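PDB 4U1T: CalE6 from Micromonospora echinospora, which belongs to the Cys/Met metabolism family of pyridoxal-phosphate-dependent enzymes and has the large and small domains of their fold type I architecture. Local coordinates for residues B[333-338]-B[352-357]; B[309-314]-B[374-379]. One frame throughout, in Å; residues are numbered along the deposited sequence.

Contact 1 of 2, residues B[333-338]-B[352-357]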
loop_
_atom_site.group_PDB
_atom_site.type_symbol
_atom_site.label_atom_id
_atom_site.label_comp_id
_atom_site.label_asym_id
_atom_site.label_seq_id
_atom_site.Cartn_x
_atom_site.Cartn_y
_atom_site.Cartn_z
ATOM N N CYS B 333 14.966 15.980 23.800
ATOM C CA CYS B 333 15.661 17.104 24.411
ATOM C C CYS B 333 16.108 18.043 23.294
ATOM O O CYS B 333 17.040 17.731 22.550
ATOM C CB CYS B 333 16.855 16.621 25.239
ATOM S SG CYS B 333 17.856 17.945 25.921
ATOM N N PRO B 334 15.420 19.180 23.149
ATOM C CA PRO B 334 15.680 20.092 22.032
ATOM C C PRO B 334 17.161 20.447 21.865
ATOM O O PRO B 334 17.657 20.430 20.747
ATOM C CB PRO B 334 14.862 21.328 22.406
ATOM C CG PRO B 334 13.694 20.762 23.162
ATOM C CD PRO B 334 14.247 19.593 23.943
ATOM N N ALA B 335 17.863 20.705 22.960
ATOM C CA ALA B 335 19.273 21.072 22.866
ATOM C C ALA B 335 20.122 19.948 22.257
ATOM O O ALA B 335 21.108 20.212 21.576
ATOM C CB ALA B 335 19.807 21.456 24.228
ATOM N N LEU B 336 19.730 18.703 22.506
ATOM C CA LEU B 336 20.454 17.535 21.988
ATOM C C LEU B 336 19.913 17.065 20.639
ATOM O O LEU B 336 20.601 16.386 19.883
ATOM C CB LEU B 336 20.391 16.385 22.991
ATOM C CG LEU B 336 21.062 16.649 24.338
ATOM C CD1 LEU B 336 20.808 15.488 25.273
ATOM C CD2 LEU B 336 22.559 16.855 24.150
ATOM N N MET B 337 18.671 17.412 20.336
ATOM C CA MET B 337 18.031 16.841 19.158
ATOM C C MET B 337 17.499 17.936 18.198
ATOM O O MET B 337 18.265 18.420 17.367
ATOM C CB MET B 337 16.941 15.852 19.604
ATOM C CG MET B 337 17.531 14.676 20.435
ATOM S SD MET B 337 16.380 13.735 21.480
ATOM C CE MET B 337 15.326 13.018 20.205
ATOM N N THR B 338 16.248 18.377 18.336
ATOM C CA THR B 338 15.686 19.338 17.361
ATOM C C THR B 338 16.445 20.661 17.234
ATOM O O THR B 338 16.522 21.217 16.139
ATOM C CB THR B 338 14.210 19.707 17.665
ATOM O OG1 THR B 338 14.089 20.226 18.998
ATOM C CG2 THR B 338 13.285 18.505 17.459
ATOM N N ILE B 352 15.997 28.276 25.533
ATOM C CA ILE B 352 16.034 26.822 25.491
ATOM C C ILE B 352 17.251 26.303 26.261
ATOM O O ILE B 352 18.359 26.249 25.729
ATOM C CB ILE B 352 16.064 26.313 24.044
ATOM C CG1 ILE B 352 14.875 26.891 23.267
ATOM C CG2 ILE B 352 16.040 24.796 24.013
ATOM C CD1 ILE B 352 14.897 26.582 21.787
ATOM N N GLY B 353 17.042 25.940 27.522
ATOM C CA GLY B 353 18.108 25.380 28.338
ATOM C C GLY B 353 18.579 23.999 27.898
ATOM O O GLY B 353 17.882 23.288 27.166
ATOM N N GLU B 354 19.784 23.631 28.328
ATOM C CA GLU B 354 20.328 22.295 28.088
ATOM C C GLU B 354 19.462 21.173 28.665
ATOM O O GLU B 354 19.502 20.046 28.180
ATOM C CB GLU B 354 21.744 22.187 28.662
ATOM C CG GLU B 354 22.772 23.059 27.966
ATOM C CD GLU B 354 22.885 22.737 26.483
ATOM O OE1 GLU B 354 23.083 21.548 26.140
ATOM O OE2 GLU B 354 22.787 23.671 25.659
ATOM N N SER B 355 18.687 21.476 29.702
ATOM C CA SER B 355 17.902 20.446 30.381
ATOM C C SER B 355 16.396 20.582 30.103
ATOM O O SER B 355 15.558 19.975 30.785
ATOM C CB SER B 355 18.176 20.483 31.884
ATOM O OG SER B 355 19.382 19.792 32.183
ATOM N N LEU B 356 16.050 21.372 29.098
ATOM C CA LEU B 356 14.659 21.437 28.669
ATOM C C LEU B 356 14.268 20.143 27.954
ATOM O O LEU B 356 14.963 19.689 27.047
ATOM C CB LEU B 356 14.417 22.627 27.749
ATOM C CG LEU B 356 12.944 22.749 27.320
ATOM C CD1 LEU B 356 12.056 23.181 28.488
ATOM C CD2 LEU B 356 12.797 23.701 26.144
ATOM N N ILE B 357 13.151 19.558 28.380
ATOM C CA ILE B 357 12.642 18.302 27.837
ATOM C C ILE B 357 11.258 18.536 27.245
ATOM O O ILE B 357 10.466 19.258 27.843
ATOM C CB ILE B 357 12.558 17.209 28.931
ATOM C CG1 ILE B 357 13.899 17.052 29.673
ATOM C CG2 ILE B 357 12.058 15.879 28.343
ATOM C CD1 ILE B 357 15.060 16.566 28.776
HETATM O O HOH W 1 16.684 21.315 25.662
#
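The methyl of A335 lies over one face of the E354 carboxylate, displaced toward its oxygens: CB is 3.8 Å from OE1 and 4.0 Å from OE2. Alanine suits this place because its small, apolar CB can sit against the flat group. The glutamate, its chain bent at chi2 (-59°), folds back over 333-338, while a salt bridge from OE2 to R347 holds its charged end. P334 turns the edge of its pyrrolidine ring to 352-357. Its CB meets I352 CG2 at 4.0 Å, CG faces L356 CD2, and CD rests against L356 O at 3.2 Å. Proline has no N-H to offer that carbonyl; a water bonds to it instead. The water accepts from A335 N at 3.0 Å and donates to G353 O and, at 2.7 Å, to L356 O, a three-bond bridge that gives backbone atoms of both segments a polar partner. G353 O also receives L356 N and so closes a type I turn. C333 has SG anti to its backbone N (chi1 175°), which carries the sulfur to 3.5 Å from E354 O; its CB packs on I357 CD1 at 4.0 Å. This buried, compact, weakly polar residue can meet carbonyl and methyl groups alike. Strand 356-360 runs antiparallel to both 298-303 and 330-332 in the sheet of the smaller, C-terminal domain. The contact joins the loop leaving strand 330-332 to the type I beta turn that leads into its antiparallel neighbour 356-360, with a water bridging the two backbones.

Contact 2 of 2, residues B[309-314]-B[374-379]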
loop_
_atom_site.group_PDB
_atom_site.type_symbol
_atom_site.label_atom_id
_atom_site.label_comp_id
_atom_site.label_asym_id
_atom_site.label_seq_id
_atom_site.Cartn_x
_atom_site.Cartn_y
_atom_site.Cartn_z
ATOM N N GLU B 309 20.742 13.385 28.738
ATOM C CA GLU B 309 20.944 12.150 27.973
ATOM C C GLU B 309 20.590 10.934 28.827
ATOM O O GLU B 309 20.052 9.944 28.334
ATOM C CB GLU B 309 22.396 12.006 27.498
ATOM C CG GLU B 309 23.008 13.250 26.897
ATOM C CD GLU B 309 23.658 14.146 27.958
ATOM O OE1 GLU B 309 23.073 15.189 28.322
ATOM O OE2 GLU B 309 24.759 13.795 28.433
ATOM N N ARG B 310 20.917 10.998 30.114
ATOM C CA ARG B 310 20.601 9.882 31.006
ATOM C C ARG B 310 19.095 9.808 31.255
ATOM O O ARG B 310 18.530 8.708 31.320
ATOM C CB ARG B 310 21.395 9.969 32.303
ATOM C CG ARG B 310 22.913 9.759 32.115
ATOM C CD ARG B 310 23.305 8.328 31.692
ATOM N NE ARG B 310 23.219 8.124 30.246
ATOM C CZ ARG B 310 24.135 8.563 29.390
ATOM N NH1 ARG B 310 25.204 9.219 29.837
ATOM N NH2 ARG B 310 23.989 8.353 28.092
ATOM N N LEU B 311 18.434 10.962 31.384
ATOM C CA LEU B 311 16.978 10.946 31.533
ATOM C C LEU B 311 16.334 10.262 30.331
ATOM O O LEU B 311 15.474 9.390 30.493
ATOM C CB LEU B 311 16.416 12.370 31.682
ATOM C CG LEU B 311 14.884 12.488 31.693
ATOM C CD1 LEU B 311 14.257 11.874 32.941
ATOM C CD2 LEU B 311 14.469 13.958 31.566
ATOM N N LEU B 312 16.758 10.652 29.130
ATOM C CA LEU B 312 16.215 10.072 27.907
ATOM C C LEU B 312 16.413 8.545 27.871
ATOM O O LEU B 312 15.524 7.806 27.426
ATOM C CB LEU B 312 16.872 10.709 26.675
ATOM C CG LEU B 312 16.627 12.209 26.486
ATOM C CD1 LEU B 312 17.459 12.754 25.352
ATOM C CD2 LEU B 312 15.146 12.471 26.248
ATOM N N ASP B 313 17.570 8.086 28.351
ATOM C CA ASP B 313 17.890 6.651 28.379
ATOM C C ASP B 313 16.993 5.852 29.334
ATOM O O ASP B 313 16.905 4.635 29.215
ATOM C CB ASP B 313 19.342 6.424 28.825
ATOM C CG ASP B 313 20.365 6.712 27.740
ATOM O OD1 ASP B 313 20.003 6.747 26.544
ATOM O OD2 ASP B 313 21.552 6.899 28.106
ATOM N N ARG B 314 16.340 6.520 30.285
ATOM C CA ARG B 314 15.559 5.797 31.299
ATOM C C ARG B 314 14.087 5.554 30.943
ATOM O O ARG B 314 13.411 4.776 31.624
ATOM C CB ARG B 314 15.626 6.510 32.649
ATOM C CG ARG B 314 17.034 6.492 33.254
ATOM C CD ARG B 314 17.044 6.900 34.711
ATOM N NE ARG B 314 16.651 8.290 34.928
ATOM C CZ ARG B 314 17.510 9.301 34.973
ATOM N NH1 ARG B 314 18.803 9.087 34.741
ATOM N NH2 ARG B 314 17.073 10.533 35.211
ATOM N N SER B 374 7.534 9.120 35.790
ATOM C CA SER B 374 8.046 9.162 37.162
ATOM C C SER B 374 9.304 8.311 37.327
ATOM O O SER B 374 10.266 8.715 37.987
ATOM C CB SER B 374 6.978 8.684 38.148
ATOM O OG SER B 374 5.922 9.626 38.224
ATOM N N ARG B 375 9.280 7.123 36.733
ATOM C CA ARG B 375 10.424 6.224 36.769
ATOM C C ARG B 375 11.650 6.899 36.145
ATOM O O ARG B 375 12.739 6.863 36.703
ATOM C CB ARG B 375 10.087 4.935 36.012
ATOM C CG ARG B 375 10.743 3.669 36.520
ATOM C CD ARG B 375 9.993 2.421 36.008
ATOM N NE ARG B 375 9.574 2.524 34.603
ATOM C CZ ARG B 375 8.325 2.347 34.168
ATOM N NH1 ARG B 375 8.045 2.453 32.875
ATOM N NH2 ARG B 375 7.351 2.064 35.022
ATOM N N ALA B 376 11.459 7.533 34.990
ATOM C CA ALA B 376 12.549 8.226 34.308
ATOM C C ALA B 376 13.048 9.433 35.103
ATOM O O ALA B 376 14.258 9.644 35.238
ATOM C CB ALA B 376 12.114 8.642 32.911
ATOM N N LEU B 377 12.125 10.213 35.663
ATOM C CA LEU B 377 12.525 11.396 36.432
ATOM C C LEU B 377 13.367 11.009 37.634
ATOM O O LEU B 377 14.305 11.726 38.002
ATOM C CB LEU B 377 11.294 12.200 36.895
ATOM C CG LEU B 377 10.474 12.912 35.815
ATOM C CD1 LEU B 377 9.155 13.422 36.375
ATOM C CD2 LEU B 377 11.272 14.057 35.214
ATOM N N ALA B 378 13.018 9.882 38.245
ATOM C CA ALA B 378 13.741 9.367 39.408
ATOM C C ALA B 378 13.931 10.413 40.508
ATOM O O ALA B 378 15.024 10.546 41.066
ATOM C CB ALA B 378 15.096 8.811 38.968
ATOM N N GLY B 379 12.867 11.150 40.814
ATOM C CA GLY B 379 12.933 12.229 41.785
ATOM C C GLY B 379 13.219 11.793 43.212
ATOM O O GLY B 379 13.009 10.636 43.577
#
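R314 turns CG away from its own carbonyl carbon (chi1 -66°) and bends again at chi3 (-66°), which brings its guanidinium to A376 O; L311, with CG opposite the backbone N (chi1 174°), sends CD1 to the same carbonyl. This is helix-helix packing at the C-terminal end of helix 366-377, where an arginine side chain hydrogen-bonds to a carbonyl of the last turn. Such carbonyls lack the usual backbone N-H four residues on, and arginine's long, multi-donor head is well suited to reach one. The grip is side-on, with both donors on one oxygen that lies almost in the guanidinium plane. L311 CA lies on one face of that group, 3.7 Å above the plane and offset toward the rim. A376 is small enough for close approach of the backbones: its CB touches L311 CD1 at 3.9 Å and R314 CB at 4.1 Å. L377 adds its CD2 to the apolar side, and its own carbonyl is bound by Y303 OH. A378 then leaves the helix with positive phi. At A376 O, R314 NE arrives at 2.8 Å on a lone pair in the carbonyl plane, while R314 NH2 arrives at 3.0 Å nearly in line with the C=O bond.

Overall arrangement
Contact 1 is nested in sequence inside the loop that contact 2 closes, and their centres lie 15 Å apart on the same side of the chain's centre. Helix 308-314 joins them. L311 uses its two methyls in different directions, CD1 within contact 2 and CD2 against I357 CG1 of contact 1 at 3.7 Å. One residue along, L312 CD1 packs on C333 CB at 3.9 Å. Two residues before L311, E309 CG meets L336 CD1 at 3.5 Å. Strand 356-360 leads on to helix 366-377, and helix 308-314 packs against both. The contact centres lie about 20 Å and 28 Å from the centre of the chain, contact 2 being the more peripheral.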